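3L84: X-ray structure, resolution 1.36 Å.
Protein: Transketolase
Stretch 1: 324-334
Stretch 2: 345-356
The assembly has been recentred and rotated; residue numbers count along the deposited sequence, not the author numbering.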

# COMPACT_ATOMS: atom_id res chain seq x y z
N ASP A 324 -33.75 -1.27 -1.32
CA ASP A 324 -34.45 -0.75 -2.49
C ASP A 324 -33.71 0.49 -2.96
O ASP A 324 -33.90 1.58 -2.43
N PHE A 325 -32.87 0.34 -3.98
CA PHE A 325 -32.07 1.46 -4.46
C PHE A 325 -32.86 2.37 -5.37
O PHE A 325 -32.52 3.54 -5.53
N ASN A 326 -33.94 1.84 -5.94
CA ASN A 326 -34.76 2.58 -6.91
C ASN A 326 -35.53 3.72 -6.30
O ASN A 326 -35.76 4.72 -6.97
N LYS A 327 -35.91 3.57 -5.04
CA LYS A 327 -36.78 4.54 -4.38
C LYS A 327 -36.06 5.83 -4.00
O LYS A 327 -36.72 6.82 -3.72
N ILE A 328 -34.75 5.85 -4.02
CA ILE A 328 -33.97 6.91 -3.38
C ILE A 328 -34.06 8.19 -4.21
O ILE A 328 -33.78 8.17 -5.39
N ALA A 329 -34.45 9.29 -3.58
CA ALA A 329 -34.45 10.60 -4.25
C ALA A 329 -33.15 11.28 -3.89
O ALA A 329 -32.92 11.73 -2.73
N TYR A 330 -32.29 11.36 -4.87
CA TYR A 330 -30.97 11.99 -4.68
C TYR A 330 -31.09 13.48 -4.78
O TYR A 330 -32.11 14.00 -5.26
N PRO A 331 -30.09 14.24 -4.29
CA PRO A 331 -30.14 15.70 -4.50
C PRO A 331 -30.10 16.06 -5.97
O PRO A 331 -29.45 15.35 -6.76
N ASP A 332 -30.72 17.19 -6.27
CA ASP A 332 -30.76 17.76 -7.60
C ASP A 332 -29.68 18.83 -7.66
O ASP A 332 -29.85 19.93 -7.17
N PHE A 333 -28.58 18.50 -8.31
CA PHE A 333 -27.44 19.40 -8.42
C PHE A 333 -27.38 20.12 -9.76
O PHE A 333 -26.36 20.78 -10.06
N LYS A 334 -28.40 19.98 -10.57
CA LYS A 334 -28.41 20.65 -11.86
C LYS A 334 -28.11 22.14 -11.76
O LYS A 334 -28.74 22.84 -11.04
N GLY A 345 -20.61 14.17 -0.46
CA GLY A 345 -20.98 14.11 0.93
C GLY A 345 -22.48 14.22 1.11
O GLY A 345 -23.07 13.52 1.95
N GLU A 346 -23.13 15.08 0.32
CA GLU A 346 -24.58 15.15 0.39
C GLU A 346 -25.26 13.85 -0.05
O GLU A 346 -26.23 13.40 0.56
N ILE A 347 -24.69 13.19 -1.05
CA ILE A 347 -25.20 11.91 -1.50
C ILE A 347 -25.03 10.86 -0.41
O ILE A 347 -25.94 10.07 -0.15
N LEU A 348 -23.87 10.83 0.23
CA LEU A 348 -23.63 9.85 1.32
C LEU A 348 -24.66 10.00 2.41
O LEU A 348 -25.19 9.01 2.95
N ASN A 349 -25.03 11.25 2.71
CA ASN A 349 -26.08 11.49 3.70
C ASN A 349 -27.46 11.01 3.26
O ASN A 349 -28.17 10.42 4.06
N VAL A 350 -27.83 11.20 2.00
CA VAL A 350 -29.09 10.68 1.48
C VAL A 350 -29.10 9.16 1.53
O VAL A 350 -30.09 8.53 1.91
N LEU A 351 -27.98 8.53 1.16
CA LEU A 351 -27.90 7.07 1.18
C LEU A 351 -28.03 6.53 2.59
O LEU A 351 -28.79 5.57 2.82
N ALA A 352 -27.36 7.16 3.53
CA ALA A 352 -27.42 6.71 4.93
C ALA A 352 -28.83 6.88 5.47
O ALA A 352 -29.25 6.06 6.30
N LYS A 353 -29.56 7.92 5.06
CA LYS A 353 -30.93 8.12 5.53
C LYS A 353 -31.88 7.09 4.96
O LYS A 353 -32.85 6.70 5.65
N ASN A 354 -31.65 6.64 3.73
CA ASN A 354 -32.54 5.73 3.02
C ASN A 354 -32.22 4.26 3.23
O ASN A 354 -33.10 3.42 3.03
N LEU A 355 -31.01 3.94 3.66
CA LEU A 355 -30.55 2.56 3.72
C LEU A 355 -30.04 2.28 5.12
O LEU A 355 -28.98 2.77 5.52
N GLU A 356 -30.77 1.46 5.87
CA GLU A 356 -30.40 1.20 7.25
C GLU A 356 -29.04 0.51 7.41
O GLU A 356 -28.41 0.64 8.45

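Residues 324-334 run as an irregular segment along one side of the helix that ends at N354, and the two stretches together bury 601 Å² of surface. The contact is largely apolar, with one polar cluster around N354.

I328 lies at its centre. Its CA-CB bond points toward the helix, and the m, t rotamer extends the CG1 branch so that CD1 lies 3.8 Å from L351 CD2 and 4.1 Å from L355 CD1, while CG2 packs 3.7 Å from V350 CG1. One side chain thereby meets residues from successive turns of the helix and the first residue beyond it. V350, in the t rotamer, also points toward the loop and divides its methyl groups: CG1 approaches I328 and the backbone, at 3.5 Å from A329 O, whereas CG2 sits 4.0 Å from P331 CD.

The aromatic residues all adopt m at chi1. The F325 CA-CB bond points away from the helix, yet the ring swings back to bring CE1 within 4.0 Å of L355 CD1, which meets the ring edge. L355 reaches it with an m, t side chain that leaves its CA sideways. Y330 likewise starts sideways; its ring edge receives I347 CG2, 3.9 Å from CE1, and its CE1 lies 4.0 Å from L351 CD2. Farther along, F333 points toward the helix and presents its edge to I347 and E346, with CE2 4.0 Å from I347 CG1 and CZ 4.0 Å from E346 CB. I347, in m, t, thus serves two rings: CG2 faces Y330 and CG1 faces F333, with P331 CD also 4.1 Å from I347 CG1.

At the end of the helix, N354 points toward the loop with chi1 near -81°. This conformation folds the amide back along its own helix, where ND2 donates to V350 O at 2.9 Å in a nearly straight hydrogen bond, and leaves OD1 directed to the loop. Two waters complete the link to A329. Water 1 accepts from A329 N (3.0 Å) and donates to N354 OD1 (2.9 Å); water 2 donates to A329 O (2.8 Å) and accepts from N354 ND2 (3.0 Å). Both polar backbone atoms of A329 are therefore bridged to one asparagine amide.

K327 begins sideways in the p rotamer, but its chain curls so that NZ makes a weak hydrogen bond to N354 O at 3.5 Å. The turn carrying K327 is steadied by D324, whose t rotamer places OD1 3.2 Å from K327 N as a hydrogen-bond acceptor.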

# COMPACT_ATOMS: atom_id res chain seq x y z
CB ASP A 324 -35.88 -0.38 -2.12
CG ASP A 324 -36.69 0.10 -3.30
OD1 ASP A 324 -36.14 0.48 -4.35
OD2 ASP A 324 -37.95 0.07 -3.16
CB PHE A 325 -30.83 0.94 -5.17
CG PHE A 325 -29.98 0.03 -4.33
CD1 PHE A 325 -29.56 0.42 -3.08
CD2 PHE A 325 -29.52 -1.20 -4.82
CE1 PHE A 325 -28.79 -0.40 -2.29
CE2 PHE A 325 -28.74 -2.02 -4.03
CZ PHE A 325 -28.37 -1.61 -2.76
CB ASN A 326 -35.77 1.66 -7.62
CG ASN A 326 -35.10 0.66 -8.54
OD1 ASN A 326 -33.99 0.89 -9.03
ND2 ASN A 326 -35.79 -0.47 -8.79
CB LYS A 327 -37.43 3.95 -3.11
CG LYS A 327 -36.47 3.57 -2.00
CD LYS A 327 -37.02 3.67 -0.56
CE LYS A 327 -36.30 4.85 0.18
NZ LYS A 327 -36.02 4.62 1.62
CB ILE A 328 -32.51 6.46 -3.20
CG1 ILE A 328 -32.45 5.22 -2.30
CG2 ILE A 328 -31.67 7.61 -2.65
CD1 ILE A 328 -31.06 4.61 -2.21
CB ALA A 329 -35.66 11.43 -3.80
CB TYR A 330 -30.03 11.54 -5.78
CG TYR A 330 -29.61 10.10 -5.68
CD1 TYR A 330 -28.40 9.75 -5.11
CD2 TYR A 330 -30.40 9.07 -6.18
CE1 TYR A 330 -27.99 8.44 -5.05
CE2 TYR A 330 -29.98 7.75 -6.10
CZ TYR A 330 -28.78 7.45 -5.53
OH TYR A 330 -28.33 6.13 -5.45
CB PRO A 331 -28.86 16.21 -3.80
CG PRO A 331 -28.38 15.03 -2.96
CD PRO A 331 -28.81 13.82 -3.70
CB ASP A 332 -32.12 18.33 -7.91
CG ASP A 332 -32.21 18.92 -9.29
OD1 ASP A 332 -31.21 18.88 -10.05
OD2 ASP A 332 -33.29 19.45 -9.66
CB PHE A 333 -26.13 18.64 -8.21
CG PHE A 333 -25.98 18.05 -6.84
CD1 PHE A 333 -25.84 18.85 -5.73
CD2 PHE A 333 -25.86 16.69 -6.69
CE1 PHE A 333 -25.63 18.27 -4.48
CE2 PHE A 333 -25.66 16.13 -5.46
CZ PHE A 333 -25.51 16.93 -4.37
CB LYS A 334 -29.71 20.37 -12.63
CG LYS A 334 -29.66 20.87 -14.02
CD LYS A 334 -30.90 20.53 -14.80
CE LYS A 334 -30.77 20.96 -16.26
NZ LYS A 334 -32.10 20.87 -16.89
CB GLU A 346 -25.04 16.28 -0.50
CG GLU A 346 -24.63 17.64 0.03
CD GLU A 346 -25.72 18.36 0.67
OE1 GLU A 346 -26.05 19.45 0.15
OE2 GLU A 346 -26.27 17.83 1.67
CB ILE A 347 -24.56 11.48 -2.82
CG1 ILE A 347 -24.92 12.47 -3.93
CG2 ILE A 347 -25.02 10.06 -3.17
CD1 ILE A 347 -24.00 12.37 -5.18
CB LEU A 348 -22.25 10.02 1.92
CG LEU A 348 -21.06 9.61 1.07
CD1 LEU A 348 -19.75 10.06 1.75
CD2 LEU A 348 -21.08 8.11 0.74
CB ASN A 349 -26.08 12.97 4.09
CG ASN A 349 -25.08 13.27 5.18
OD1 ASN A 349 -25.42 13.25 6.34
ND2 ASN A 349 -23.82 13.47 4.81
CB VAL A 350 -29.32 11.18 0.04
CG1 VAL A 350 -30.46 10.42 -0.64
CG2 VAL A 350 -29.62 12.70 0.02
CB LEU A 351 -26.62 6.57 0.50
CG LEU A 351 -26.53 6.88 -1.00
CD1 LEU A 351 -25.16 6.46 -1.57
CD2 LEU A 351 -27.63 6.18 -1.72
CB ALA A 352 -26.40 7.47 5.77
CB LYS A 353 -31.42 9.52 5.14
CG LYS A 353 -30.77 10.58 5.95
CD LYS A 353 -31.22 11.96 5.54
CE LYS A 353 -30.04 12.93 5.46
NZ LYS A 353 -29.94 13.68 4.13
CB ASN A 354 -32.51 6.01 1.50
CG ASN A 354 -33.39 7.18 1.08
OD1 ASN A 354 -34.58 7.02 0.80
ND2 ASN A 354 -32.82 8.36 1.06
CB LEU A 355 -29.44 2.34 2.68
CG LEU A 355 -29.84 2.50 1.22
CD1 LEU A 355 -28.62 2.58 0.34
CD2 LEU A 355 -30.79 1.41 0.73
CB GLU A 356 -31.52 0.42 7.94
CG GLU A 356 -32.75 1.28 8.22
CD GLU A 356 -34.04 0.51 8.34
OE1 GLU A 356 -34.34 -0.28 7.43
OE2 GLU A 356 -34.79 0.69 9.35
O HOH W 1 -35.84 8.92 -0.95
O HOH W 2 -33.95 10.88 -0.22